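Local coordinates for protein cellulose synthase 1 (Gluconacetobacter xylinus, PDB 4I86) that carries a C-terminal PilZ domain, a regulatory module of the kind that binds cyclic di-GMP, at residues A[10-16]-A[32-38]. Sequence-based numbering, arbitrary orientation.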
loop_
_atom_site.group_PDB
_atom_site.type_symbol
_atom_site.label_atom_id
_atom_site.label_comp_id
_atom_site.label_asym_id
_atom_site.label_seq_id
_atom_site.Cartn_x
_atom_site.Cartn_y
_atom_site.Cartn_z
ATOM N N HIS A 10 8.085 -5.742 10.439
ATOM C CA HIS A 10 8.129 -6.887 9.541
ATOM C C HIS A 10 8.351 -6.352 8.124
ATOM O O HIS A 10 7.665 -6.764 7.178
ATOM C CB HIS A 10 6.840 -7.725 9.619
ATOM C CG HIS A 10 6.606 -8.348 10.961
ATOM N ND1 HIS A 10 5.850 -7.745 11.947
ATOM C CD2 HIS A 10 7.062 -9.511 11.497
ATOM C CE1 HIS A 10 5.841 -8.514 13.025
ATOM N NE2 HIS A 10 6.565 -9.583 12.781
ATOM N N ARG A 11 9.305 -5.427 7.991
ATOM C CA ARG A 11 9.715 -4.905 6.680
ATOM C C ARG A 11 10.155 -6.016 5.726
ATOM O O ARG A 11 11.201 -6.634 5.920
ATOM C CB ARG A 11 10.896 -3.951 6.839
ATOM C CG ARG A 11 11.288 -3.237 5.554
ATOM C CD ARG A 11 10.432 -2.003 5.407
ATOM N NE ARG A 11 9.955 -1.602 6.728
ATOM C CZ ARG A 11 10.434 -0.581 7.428
ATOM N NH1 ARG A 11 11.398 0.181 6.929
ATOM N NH2 ARG A 11 9.930 -0.312 8.624
ATOM N N ILE A 12 9.379 -6.251 4.679
ATOM C CA ILE A 12 9.764 -7.235 3.673
ATOM C C ILE A 12 9.927 -6.585 2.301
ATOM O O ILE A 12 8.937 -6.198 1.669
ATOM C CB ILE A 12 8.753 -8.424 3.613
ATOM C CG1 ILE A 12 9.001 -9.299 2.391
ATOM C CG2 ILE A 12 7.327 -7.919 3.608
ATOM C CD1 ILE A 12 10.340 -10.016 2.411
ATOM N N PRO A 13 11.188 -6.428 1.850
ATOM C CA PRO A 13 11.438 -6.018 0.460
ATOM C C PRO A 13 10.821 -7.011 -0.519
ATOM O O PRO A 13 11.077 -8.216 -0.429
ATOM C CB PRO A 13 12.971 -6.050 0.345
ATOM C CG PRO A 13 13.477 -6.698 1.633
ATOM C CD PRO A 13 12.425 -6.449 2.656
ATOM N N ALA A 14 10.015 -6.509 -1.443
ATOM C CA ALA A 14 9.314 -7.369 -2.385
ATOM C C ALA A 14 8.826 -6.557 -3.566
ATOM O O ALA A 14 8.495 -5.380 -3.435
ATOM C CB ALA A 14 8.148 -8.067 -1.710
ATOM N N THR A 15 8.780 -7.202 -4.725
ATOM C CA THR A 15 8.373 -6.544 -5.945
ATOM C C THR A 15 7.093 -7.188 -6.457
ATOM O O THR A 15 7.116 -8.303 -6.995
ATOM C CB THR A 15 9.465 -6.662 -7.031
ATOM O OG1 THR A 15 10.659 -6.012 -6.577
ATOM C CG2 THR A 15 8.996 -6.007 -8.335
ATOM N N ILE A 16 5.973 -6.490 -6.285
ATOM C CA ILE A 16 4.694 -6.988 -6.775
ATOM C C ILE A 16 3.868 -5.879 -7.379
ATOM O O ILE A 16 3.835 -4.759 -6.853
ATOM C CB ILE A 16 3.899 -7.770 -5.685
ATOM C CG1 ILE A 16 3.393 -6.853 -4.578
ATOM C CG2 ILE A 16 4.757 -8.881 -5.090
ATOM C CD1 ILE A 16 2.469 -7.557 -3.615
ATOM N N VAL A 32 4.970 -0.983 -9.011
ATOM C CA VAL A 32 5.375 -2.189 -8.303
ATOM C C VAL A 32 5.858 -1.824 -6.912
ATOM O O VAL A 32 6.371 -0.723 -6.686
ATOM C CB VAL A 32 6.488 -3.001 -9.035
ATOM C CG1 VAL A 32 5.964 -3.612 -10.328
ATOM C CG2 VAL A 32 7.714 -2.131 -9.290
ATOM N N THR A 33 5.712 -2.754 -5.979
ATOM C CA THR A 33 6.122 -2.488 -4.610
ATOM C C THR A 33 7.641 -2.518 -4.492
ATOM O O THR A 33 8.326 -3.120 -5.323
ATOM C CB THR A 33 5.524 -3.509 -3.642
ATOM O OG1 THR A 33 6.024 -4.819 -3.964
ATOM C CG2 THR A 33 4.002 -3.484 -3.744
ATOM N N GLU A 34 8.157 -1.877 -3.447
ATOM C CA GLU A 34 9.575 -1.966 -3.116
ATOM C C GLU A 34 9.727 -2.695 -1.784
ATOM O O GLU A 34 10.540 -3.611 -1.638
ATOM C CB GLU A 34 10.182 -0.565 -3.041
ATOM C CG GLU A 34 10.184 0.164 -4.379
ATOM C CD GLU A 34 10.576 1.619 -4.243
ATOM O OE1 GLU A 34 11.114 1.983 -3.175
ATOM O OE2 GLU A 34 10.336 2.397 -5.192
ATOM N N ASP A 35 8.919 -2.294 -0.811
ATOM C CA ASP A 35 8.873 -3.010 0.449
ATOM C C ASP A 35 7.477 -2.902 1.032
ATOM O O ASP A 35 6.721 -1.984 0.697
ATOM C CB ASP A 35 9.875 -2.430 1.432
ATOM C CG ASP A 35 9.467 -1.056 1.917
ATOM O OD1 ASP A 35 9.964 -0.071 1.345
ATOM O OD2 ASP A 35 8.636 -0.958 2.852
ATOM N N LEU A 36 7.137 -3.849 1.895
ATOM C CA LEU A 36 5.858 -3.842 2.584
ATOM C C LEU A 36 6.172 -4.056 4.046
ATOM O O LEU A 36 7.133 -4.730 4.375
ATOM C CB LEU A 36 4.959 -4.971 2.067
ATOM C CG LEU A 36 4.483 -4.760 0.625
ATOM C CD1 LEU A 36 3.907 -6.018 0.042
ATOM C CD2 LEU A 36 3.447 -3.673 0.582
ATOM N N SER A 37 5.376 -3.459 4.923
ATOM C CA SER A 37 5.517 -3.695 6.351
ATOM C C SER A 37 4.134 -3.708 6.977
ATOM O O SER A 37 3.131 -3.419 6.303
ATOM C CB SER A 37 6.362 -2.590 6.993
ATOM O OG SER A 37 5.785 -1.330 6.708
ATOM N N MET A 38 4.077 -4.031 8.263
ATOM C CA MET A 38 2.836 -3.893 9.011
ATOM C C MET A 38 2.378 -2.424 9.063
ATOM O O MET A 38 1.211 -2.141 9.319
ATOM C CB MET A 38 2.994 -4.462 10.425
ATOM C CG MET A 38 3.014 -5.990 10.486
ATOM S SD MET A 38 1.628 -6.807 9.663
ATOM C CE MET A 38 0.201 -6.053 10.474
HETATM O O HOH W 1 10.741 -3.611 -6.375
#
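I16 and T33 meet where the antiparallel segments 10-16 and 32-38 stop pairing through backbone alone and let a side chain stand in for it. The hydroxyl of T33 sits between its own backbone N and carbonyl carbon (chi1 63°), a rotation that carries it across to the 10-16 segment. There OG1 gives its hydrogen to A14 O at 2.6 Å, arriving from above that carbonyl's plane, and accepts a hydrogen bond from I16 N at 2.9 Å, bent to 141°, while T33 N returns a bond to I16 O. Over this junction I16 lays CG1 obliquely, 3.5 Å from CG2 of T33, and its CD1 reaches the L36 CD1 methyl.

L36 belongs to regular strand pairing: its backbone exchanges hydrogen bonds with I12, the one from I12 N to L36 O nearly straight at 174°. Between the two regions the strand 28-36 turns a corner at a classic beta bulge, where E34 and D35 both face A42 of strand 40-44; E34 O accepts a hydrogen bond from A14 N. In the antiparallel beta-barrel of the PilZ domain, this bent strand is flanked by 40-44 on one side and by 12-13 and 17-22 on the other. The L36 side chain heads for helix 91-105, touching L100 and L104, and I12 CG2 lies 4.1 Å from its CB. On the face that carries P13 and D35, the bent chain of R11 brings CD to 3.3 Å from D35 OD2; that oxygen lies well out of the guanidinium plane and no N-H points at it, leaving probably just a diffuse attraction between opposite charges.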